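Local coordinates for protein thiosulfate sulfurtransferase (PDB 1YT8) that probably transfers sulfur from thiosulfate to cyanide, as a sulfurtransferase built from four rhodanese-like domains, at residues His39-Ala44 / Val112-Lys117; Gly297-Ser302 / Ala358-Arg363; Pro374-Ile379 / Val458-Gly463. One frame throughout, in Å; residues are numbered along the deposited sequence.

Interaction 1 (His39-Ala44 / Val112-Lys117); sequences HPLFAA and VNVPSK
L41 and P115 meet where the loop before strand 44-45 rests on the first turn of helix 114-127, in a contact that is wholly van der Waals between the two segments. The L41 side chain can be followed outward. Its CB touches nothing of 112-117, and CG is anti to the backbone N (chi1 180°), lying over the F42 ring near its rim. The contact begins at CD1, which sits 3.7 Å from P115 CG and equally close to V114 CG1. The same P115 CG comes within 3.2 Å of the carbonyl oxygen L41 O. F42 CE1 also approaches P115 CG, to 3.9 Å, with the ring slanted to it.

H39 supplies the second patch, its CE1 lying 3.6 Å from V114 CG2. This ring is fixed in rotation at both nitrogens. ND1 donates to P40 O at 2.8 Å in a nearly straight bond (168°) that arrives above the carbonyl plane, while A43 N reaches P40 O from the opposite face and closes a type I turn. NE2 donates to D111 O, an arrangement that would favour the doubly protonated, positively charged imidazole.

F35 stacks on H39, and F109 packs against L41 and V114. The loop side rests on strand 25-28, with H39 on D28 and P40 and A43 on L26; the other side is the start of helix 114-127, and helix 514-521 covers L41 through L518.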
loop_
_atom_site.group_PDB
_atom_site.type_symbol
_atom_site.label_atom_id
_atom_site.label_comp_id
_atom_site.label_asym_id
_atom_site.label_seq_id
_atom_site.Cartn_x
_atom_site.Cartn_y
_atom_site.Cartn_z
ATOM N N HIS A 39 -2.971 -11.014 12.004
ATOM C CA HIS A 39 -1.938 -11.534 11.118
ATOM C C HIS A 39 -0.555 -11.311 11.703
ATOM O O HIS A 39 -0.357 -10.420 12.527
ATOM C CB HIS A 39 -2.035 -10.867 9.737
ATOM C CG HIS A 39 -1.799 -9.388 9.753
ATOM N ND1 HIS A 39 -0.538 -8.835 9.818
ATOM C CD2 HIS A 39 -2.662 -8.345 9.685
ATOM C CE1 HIS A 39 -0.632 -7.518 9.785
ATOM N NE2 HIS A 39 -1.911 -7.195 9.704
ATOM N N PRO A 40 0.418 -12.152 11.313
ATOM C CA PRO A 40 1.784 -12.001 11.823
ATOM C C PRO A 40 2.338 -10.653 11.373
ATOM O O PRO A 40 1.941 -10.130 10.331
ATOM C CB PRO A 40 2.521 -13.177 11.185
ATOM C CG PRO A 40 1.446 -14.222 11.083
ATOM C CD PRO A 40 0.275 -13.415 10.568
ATOM N N LEU A 41 3.258 -10.102 12.151
ATOM C CA LEU A 41 3.853 -8.801 11.847
ATOM C C LEU A 41 4.313 -8.592 10.406
ATOM O O LEU A 41 3.992 -7.572 9.787
ATOM C CB LEU A 41 5.028 -8.540 12.791
ATOM C CG LEU A 41 5.777 -7.217 12.616
ATOM C CD1 LEU A 41 4.790 -6.050 12.688
ATOM C CD2 LEU A 41 6.834 -7.092 13.714
ATOM N N PHE A 42 5.060 -9.551 9.868
ATOM C CA PHE A 42 5.581 -9.420 8.514
ATOM C C PHE A 42 4.819 -10.151 7.423
ATOM O O PHE A 42 5.317 -10.322 6.303
ATOM C CB PHE A 42 7.067 -9.795 8.505
ATOM C CG PHE A 42 7.924 -8.807 9.246
ATOM C CD1 PHE A 42 8.089 -7.516 8.749
ATOM C CD2 PHE A 42 8.478 -9.127 10.483
ATOM C CE1 PHE A 42 8.790 -6.549 9.477
ATOM C CE2 PHE A 42 9.179 -8.171 11.220
ATOM C CZ PHE A 42 9.335 -6.878 10.716
ATOM N N ALA A 43 3.597 -10.562 7.742
ATOM C CA ALA A 43 2.762 -11.228 6.759
ATOM C C ALA A 43 2.229 -10.150 5.817
ATOM O O ALA A 43 1.719 -9.118 6.260
ATOM C CB ALA A 43 1.600 -11.948 7.447
ATOM N N ALA A 44 2.373 -10.386 4.520
ATOM C CA ALA A 44 1.890 -9.456 3.514
ATOM C C ALA A 44 0.557 -9.997 3.028
ATOM O O ALA A 44 0.396 -11.208 2.878
ATOM C CB ALA A 44 2.879 -9.370 2.354
ATOM N N VAL A 112 -3.657 -2.692 9.120
ATOM C CA VAL A 112 -2.780 -2.864 7.959
ATOM C C VAL A 112 -1.493 -2.038 8.057
ATOM O O VAL A 112 -1.423 -1.082 8.831
ATOM C CB VAL A 112 -3.517 -2.479 6.651
ATOM C CG1 VAL A 112 -4.747 -3.355 6.468
ATOM C CG2 VAL A 112 -3.921 -1.002 6.691
ATOM N N ASN A 113 -0.488 -2.417 7.265
ATOM C CA ASN A 113 0.816 -1.739 7.230
ATOM C C ASN A 113 1.374 -1.620 8.650
ATOM O O ASN A 113 1.920 -0.583 9.043
ATOM C CB ASN A 113 0.673 -0.344 6.607
ATOM C CG ASN A 113 -0.114 -0.360 5.301
ATOM O OD1 ASN A 113 -1.050 0.419 5.128
ATOM N ND2 ASN A 113 0.265 -1.242 4.376
ATOM N N VAL A 114 1.254 -2.709 9.403
ATOM C CA VAL A 114 1.686 -2.742 10.795
ATOM C C VAL A 114 3.170 -2.468 11.044
ATOM O O VAL A 114 3.510 -1.710 11.953
ATOM C CB VAL A 114 1.260 -4.075 11.449
ATOM C CG1 VAL A 114 1.645 -4.092 12.925
ATOM C CG2 VAL A 114 -0.253 -4.238 11.306
ATOM N N PRO A 115 4.072 -3.072 10.252
ATOM C CA PRO A 115 5.489 -2.787 10.505
ATOM C C PRO A 115 5.767 -1.284 10.427
ATOM O O PRO A 115 6.455 -0.718 11.284
ATOM C CB PRO A 115 6.198 -3.565 9.399
ATOM C CG PRO A 115 5.302 -4.760 9.213
ATOM C CD PRO A 115 3.919 -4.128 9.234
ATOM N N SER A 116 5.220 -0.639 9.402
ATOM C CA SER A 116 5.409 0.796 9.215
ATOM C C SER A 116 4.842 1.625 10.362
ATOM O O SER A 116 5.481 2.574 10.831
ATOM C CB SER A 116 4.763 1.250 7.903
ATOM O OG SER A 116 5.373 0.627 6.787
ATOM N N LYS A 117 3.641 1.275 10.813
ATOM C CA LYS A 117 3.001 2.015 11.894
ATOM C C LYS A 117 3.638 1.748 13.252
ATOM O O LYS A 117 3.777 2.660 14.070
ATOM C CB LYS A 117 1.508 1.690 11.934
ATOM C CG LYS A 117 0.792 2.034 10.643
ATOM C CD LYS A 117 -0.662 1.610 10.684
ATOM C CE LYS A 117 -1.375 2.009 9.404
ATOM N NZ LYS A 117 -2.796 1.555 9.423
#

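Interaction 2 (Gly297-Ser302 / Ala358-Arg363); sequences GHLPGS and ADFSER
H298 and E362 pair through the backbone, and their side chains lie against each other. H298 N donates to E362 O at 2.7 Å, and E362 N returns a bond to H298 O at 2.9 Å, making a single antiparallel, hydrogen-bonded bridge. E362 O also lies over the centre of the H298 imidazole, 3.3 Å above its plane, while E362 OE2 comes to the ring edge at H298 CE1 (2.9 Å), with ring and carboxylate planes 77° apart. In E362, chi1 (-164°) sets CG anti to the backbone N; the extended chain beyond it carries the carboxylate to P300, where E362 OE1 is 3.1 Å from P300 CA.

Beside this polar patch, L299 CD1 sits over the centre of the F360 ring, 3.7 Å from its centroid, a CH-pi contact. G297 O meets the edge of the same ring. G297 CA makes a CA-H...O contact with E362 O (3.3 Å) and approaches the edge of the R363 guanidinium.

In the next shell, water 1 joins H298 NE2 to E362 OE2, and water 2 donates to E362 OE2 and to S302 O. F360 is the centre of an inverse gamma turn, and a type II turn from L299 to S302 is tied by S302 OG and S302 N, both bonded to L299 O. Farther out, Y294 of helix 291-296 stacks on H298, V328 of strand 324-328 touches L299 and F360, and the S302 side chain touches L285 of strand 283-287.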
loop_
_atom_site.group_PDB
_atom_site.type_symbol
_atom_site.label_atom_id
_atom_site.label_comp_id
_atom_site.label_asym_id
_atom_site.label_seq_id
_atom_site.Cartn_x
_atom_site.Cartn_y
_atom_site.Cartn_z
ATOM N N GLY A 297 8.735 10.765 -16.934
ATOM C CA GLY A 297 9.962 10.087 -17.309
ATOM C C GLY A 297 10.561 9.346 -16.128
ATOM O O GLY A 297 10.763 9.933 -15.067
ATOM N N HIS A 298 10.850 8.061 -16.309
ATOM C CA HIS A 298 11.414 7.252 -15.234
ATOM C C HIS A 298 12.350 6.171 -15.759
ATOM O O HIS A 298 12.351 5.866 -16.952
ATOM C CB HIS A 298 10.284 6.615 -14.420
ATOM C CG HIS A 298 9.334 5.793 -15.235
ATOM N ND1 HIS A 298 9.611 4.500 -15.628
ATOM C CD2 HIS A 298 8.104 6.077 -15.725
ATOM C CE1 HIS A 298 8.593 4.024 -16.322
ATOM N NE2 HIS A 298 7.666 4.961 -16.396
ATOM N N LEU A 299 13.145 5.596 -14.860
ATOM C CA LEU A 299 14.089 4.552 -15.240
ATOM C C LEU A 299 13.386 3.265 -15.631
ATOM O O LEU A 299 12.429 2.847 -14.982
ATOM C CB LEU A 299 15.062 4.248 -14.097
ATOM C CG LEU A 299 16.366 5.043 -14.034
ATOM C CD1 LEU A 299 16.081 6.514 -13.784
ATOM C CD2 LEU A 299 17.234 4.475 -12.929
ATOM N N PRO A 300 13.854 2.616 -16.707
ATOM C CA PRO A 300 13.224 1.366 -17.132
ATOM C C PRO A 300 13.305 0.348 -16.000
ATOM O O PRO A 300 14.343 0.220 -15.347
ATOM C CB PRO A 300 14.064 0.949 -18.337
ATOM C CG PRO A 300 14.498 2.268 -18.911
ATOM C CD PRO A 300 14.888 3.040 -17.669
ATOM N N GLY A 301 12.206 -0.358 -15.758
ATOM C CA GLY A 301 12.197 -1.361 -14.710
ATOM C C GLY A 301 11.835 -0.844 -13.332
ATOM O O GLY A 301 11.663 -1.634 -12.403
ATOM N N SER A 302 11.718 0.473 -13.185
ATOM C CA SER A 302 11.376 1.043 -11.888
ATOM C C SER A 302 9.867 1.161 -11.709
ATOM O O SER A 302 9.121 1.313 -12.678
ATOM C CB SER A 302 12.040 2.416 -11.708
ATOM O OG SER A 302 11.534 3.380 -12.618
ATOM N N ALA A 358 18.924 11.847 -18.960
ATOM C CA ALA A 358 18.784 10.844 -20.010
ATOM C C ALA A 358 18.358 9.470 -19.495
ATOM O O ALA A 358 17.757 8.690 -20.234
ATOM C CB ALA A 358 20.091 10.722 -20.785
ATOM N N ASP A 359 18.665 9.174 -18.236
ATOM C CA ASP A 359 18.316 7.881 -17.651
ATOM C C ASP A 359 16.818 7.710 -17.385
ATOM O O ASP A 359 16.327 6.589 -17.259
ATOM C CB ASP A 359 19.102 7.664 -16.353
ATOM C CG ASP A 359 20.602 7.627 -16.581
ATOM O OD1 ASP A 359 21.053 6.835 -17.435
ATOM O OD2 ASP A 359 21.329 8.385 -15.910
ATOM N N PHE A 360 16.097 8.823 -17.295
ATOM C CA PHE A 360 14.655 8.795 -17.065
ATOM C C PHE A 360 13.994 8.770 -18.440
ATOM O O PHE A 360 13.258 9.684 -18.812
ATOM C CB PHE A 360 14.235 10.044 -16.286
ATOM C CG PHE A 360 14.810 10.112 -14.896
ATOM C CD1 PHE A 360 14.070 9.680 -13.800
ATOM C CD2 PHE A 360 16.105 10.578 -14.685
ATOM C CE1 PHE A 360 14.611 9.711 -12.515
ATOM C CE2 PHE A 360 16.654 10.612 -13.404
ATOM C CZ PHE A 360 15.905 10.177 -12.318
ATOM N N SER A 361 14.268 7.701 -19.182
ATOM C CA SER A 361 13.771 7.531 -20.542
ATOM C C SER A 361 12.372 6.944 -20.723
ATOM O O SER A 361 11.670 7.304 -21.668
ATOM C CB SER A 361 14.777 6.690 -21.330
ATOM O OG SER A 361 15.076 5.482 -20.646
ATOM N N GLU A 362 11.970 6.044 -19.833
ATOM C CA GLU A 362 10.659 5.408 -19.933
ATOM C C GLU A 362 9.549 6.357 -19.481
ATOM O O GLU A 362 9.658 7.002 -18.440
ATOM C CB GLU A 362 10.656 4.126 -19.095
ATOM C CG GLU A 362 9.522 3.169 -19.399
ATOM C CD GLU A 362 9.679 1.848 -18.668
ATOM O OE1 GLU A 362 10.668 1.135 -18.941
ATOM O OE2 GLU A 362 8.823 1.526 -17.818
ATOM N N ARG A 363 8.473 6.431 -20.258
ATOM C CA ARG A 363 7.379 7.340 -19.937
ATOM C C ARG A 363 6.019 6.673 -19.778
ATOM O O ARG A 363 5.773 5.595 -20.315
ATOM C CB ARG A 363 7.305 8.429 -21.010
ATOM C CG ARG A 363 8.681 8.968 -21.368
ATOM C CD ARG A 363 8.641 10.177 -22.284
ATOM N NE ARG A 363 9.989 10.534 -22.727
ATOM C CZ ARG A 363 10.988 10.864 -21.912
ATOM N NH1 ARG A 363 10.802 10.891 -20.598
ATOM N NH2 ARG A 363 12.182 11.156 -22.409
HETATM O O HOH W 1 6.002 2.880 -18.015
HETATM O O HOH W 2 9.119 0.215 -15.201
HETATM O O HOH W 3 10.398 -1.219 -18.048
#

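Interaction 3 (Pro374-Ile379 / Val458-Gly463); sequences PRADTI and VFLLDG
Strands 378-379 and 458-461 run parallel, with T378 level with L460 and I379 with L461. Three backbone bonds join the segments: L460 N to D377 O (2.9 Å), I379 N to L460 O (3.0 Å) and D462 N to I379 O (2.9 Å), the last nearly straight at 171°. The bonds of D377 O and D462 N extend the pairing at either end. L460 thus both donates and accepts, gripping the residues on either side of T378. T378 CA adds a CA-H...O contact to L460 O at 3.1 Å.

On the face carrying T378 and L460, T378 CG2 and A376 CB come up to L460 CB, the alanine methyl at 4.1 Å. On the face of I379 and L461, I379 CG2 touches F459 CB, while L461 CD1 reaches I379 O at 3.5 Å. The F459 ring turns its edge to T378 O, and its CD1 lies beside D377 CB. R375 NH2 meets D377 OD1 on the syn side in a salt bridge, and water 4 links D377 OD2 to V458 O. Water 5 makes a second link, accepting from D377 N and donating to V458 O.

W387 of helix 381-387 meets F459 edge to face, and A443 of helix 441-454 touches L460. The pairing sets the first strand, 378-379, at the edge of the five-stranded parallel sheet beside the last, 458-461, the 1-5-4-2-3 strand order of the rhodanese fold.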
loop_
_atom_site.group_PDB
_atom_site.type_symbol
_atom_site.label_atom_id
_atom_site.label_comp_id
_atom_site.label_asym_id
_atom_site.label_seq_id
_atom_site.Cartn_x
_atom_site.Cartn_y
_atom_site.Cartn_z
ATOM N N PRO A 374 -4.759 -16.023 -19.571
ATOM C CA PRO A 374 -5.523 -17.198 -20.003
ATOM C C PRO A 374 -6.464 -16.853 -21.155
ATOM O O PRO A 374 -6.856 -15.699 -21.326
ATOM C CB PRO A 374 -6.272 -17.614 -18.736
ATOM C CG PRO A 374 -6.424 -16.329 -17.990
ATOM C CD PRO A 374 -5.077 -15.673 -18.177
ATOM N N ARG A 375 -6.824 -17.855 -21.945
ATOM C CA ARG A 375 -7.705 -17.626 -23.080
ATOM C C ARG A 375 -9.162 -17.524 -22.648
ATOM O O ARG A 375 -9.562 -18.086 -21.630
ATOM C CB ARG A 375 -7.558 -18.751 -24.104
ATOM C CG ARG A 375 -8.387 -18.523 -25.353
ATOM C CD ARG A 375 -8.320 -19.694 -26.317
ATOM N NE ARG A 375 -9.233 -19.489 -27.438
ATOM C CZ ARG A 375 -10.547 -19.330 -27.309
ATOM N NH1 ARG A 375 -11.108 -19.357 -26.106
ATOM N NH2 ARG A 375 -11.302 -19.136 -28.382
ATOM N N ALA A 376 -9.953 -16.794 -23.425
ATOM C CA ALA A 376 -11.365 -16.634 -23.122
ATOM C C ALA A 376 -12.142 -16.175 -24.341
ATOM O O ALA A 376 -11.626 -15.432 -25.180
ATOM C CB ALA A 376 -11.547 -15.627 -21.983
ATOM N N ASP A 377 -13.380 -16.638 -24.446
ATOM C CA ASP A 377 -14.247 -16.234 -25.538
ATOM C C ASP A 377 -14.862 -14.921 -25.066
ATOM O O ASP A 377 -15.405 -14.843 -23.960
ATOM C CB ASP A 377 -15.331 -17.290 -25.777
ATOM C CG ASP A 377 -14.754 -18.613 -26.245
ATOM O OD1 ASP A 377 -14.012 -18.614 -27.250
ATOM O OD2 ASP A 377 -15.039 -19.649 -25.614
ATOM N N THR A 378 -14.755 -13.884 -25.890
ATOM C CA THR A 378 -15.281 -12.579 -25.516
ATOM C C THR A 378 -16.600 -12.221 -26.186
ATOM O O THR A 378 -17.019 -12.845 -27.162
ATOM C CB THR A 378 -14.267 -11.459 -25.826
ATOM O OG1 THR A 378 -13.944 -11.476 -27.222
ATOM C CG2 THR A 378 -12.996 -11.648 -25.010
ATOM N N ILE A 379 -17.248 -11.203 -25.636
ATOM C CA ILE A 379 -18.516 -10.716 -26.145
ATOM C C ILE A 379 -18.470 -9.191 -26.068
ATOM O O ILE A 379 -17.996 -8.633 -25.079
ATOM C CB ILE A 379 -19.690 -11.262 -25.300
ATOM C CG1 ILE A 379 -21.020 -10.742 -25.849
ATOM C CG2 ILE A 379 -19.511 -10.865 -23.837
ATOM C CD1 ILE A 379 -22.237 -11.289 -25.115
ATOM N N VAL A 458 -19.287 -19.784 -20.573
ATOM C CA VAL A 458 -18.787 -18.594 -19.886
ATOM C C VAL A 458 -18.071 -17.681 -20.869
ATOM O O VAL A 458 -17.262 -18.138 -21.682
ATOM C CB VAL A 458 -17.811 -18.970 -18.735
ATOM C CG1 VAL A 458 -17.336 -17.707 -18.019
ATOM C CG2 VAL A 458 -18.501 -19.899 -17.749
ATOM N N PHE A 459 -18.379 -16.389 -20.790
ATOM C CA PHE A 459 -17.787 -15.383 -21.667
ATOM C C PHE A 459 -17.182 -14.225 -20.887
ATOM O O PHE A 459 -17.555 -13.970 -19.739
ATOM C CB PHE A 459 -18.850 -14.827 -22.613
ATOM C CG PHE A 459 -19.341 -15.823 -23.617
ATOM C CD1 PHE A 459 -18.831 -15.834 -24.911
ATOM C CD2 PHE A 459 -20.294 -16.772 -23.260
ATOM C CE1 PHE A 459 -19.269 -16.782 -25.838
ATOM C CE2 PHE A 459 -20.735 -17.723 -24.179
ATOM C CZ PHE A 459 -20.221 -17.727 -25.468
ATOM N N LEU A 460 -16.253 -13.525 -21.531
ATOM C CA LEU A 460 -15.590 -12.371 -20.939
ATOM C C LEU A 460 -16.037 -11.122 -21.688
ATOM O O LEU A 460 -15.977 -11.077 -22.917
ATOM C CB LEU A 460 -14.070 -12.508 -21.062
ATOM C CG LEU A 460 -13.235 -11.353 -20.501
ATOM C CD1 LEU A 460 -13.396 -11.306 -18.986
ATOM C CD2 LEU A 460 -11.759 -11.548 -20.873
ATOM N N LEU A 461 -16.494 -10.117 -20.951
ATOM C CA LEU A 461 -16.922 -8.874 -21.575
ATOM C C LEU A 461 -15.684 -8.166 -22.117
ATOM O O LEU A 461 -14.778 -7.812 -21.357
ATOM C CB LEU A 461 -17.633 -7.980 -20.556
ATOM C CG LEU A 461 -18.161 -6.643 -21.087
ATOM C CD1 LEU A 461 -19.121 -6.895 -22.240
ATOM C CD2 LEU A 461 -18.866 -5.887 -19.969
ATOM N N ASP A 462 -15.650 -7.977 -23.433
ATOM C CA ASP A 462 -14.532 -7.325 -24.110
ATOM C C ASP A 462 -14.360 -5.894 -23.606
ATOM O O ASP A 462 -15.189 -5.032 -23.888
ATOM C CB ASP A 462 -14.789 -7.295 -25.620
ATOM C CG ASP A 462 -13.509 -7.210 -26.438
ATOM O OD1 ASP A 462 -12.556 -6.525 -26.009
ATOM O OD2 ASP A 462 -13.464 -7.825 -27.525
ATOM N N GLY A 463 -13.289 -5.644 -22.859
ATOM C CA GLY A 463 -13.045 -4.304 -22.348
ATOM C C GLY A 463 -13.670 -4.012 -20.993
ATOM O O GLY A 463 -13.528 -2.909 -20.456
HETATM O O HOH W 4 -17.332 -19.958 -24.011
HETATM O O HOH W 5 -14.437 -18.257 -22.371
#

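The three contacts follow one another along the chain without touching. Interaction 1 and interaction 2 have centres 31 Å apart and nearest atoms about 19 Å apart. Between interaction 1 and interaction 3 the centres are 37 Å apart and the nearest atoms about 22 Å. For interaction 2 and interaction 3 the centres lie 34 Å apart, the nearest atoms about 21 Å. Interactions 1 and 2 use equivalent loops, each leading into the third strand of its own parallel sheet; only interaction 3 lies within a sheet. The bound sulfite is held by C193-R198 and Q312, outside all six segments. S116, on the helix of interaction 1 but not in the contact itself, bonds to V311 O, and V311 is the sequence neighbour of Q312.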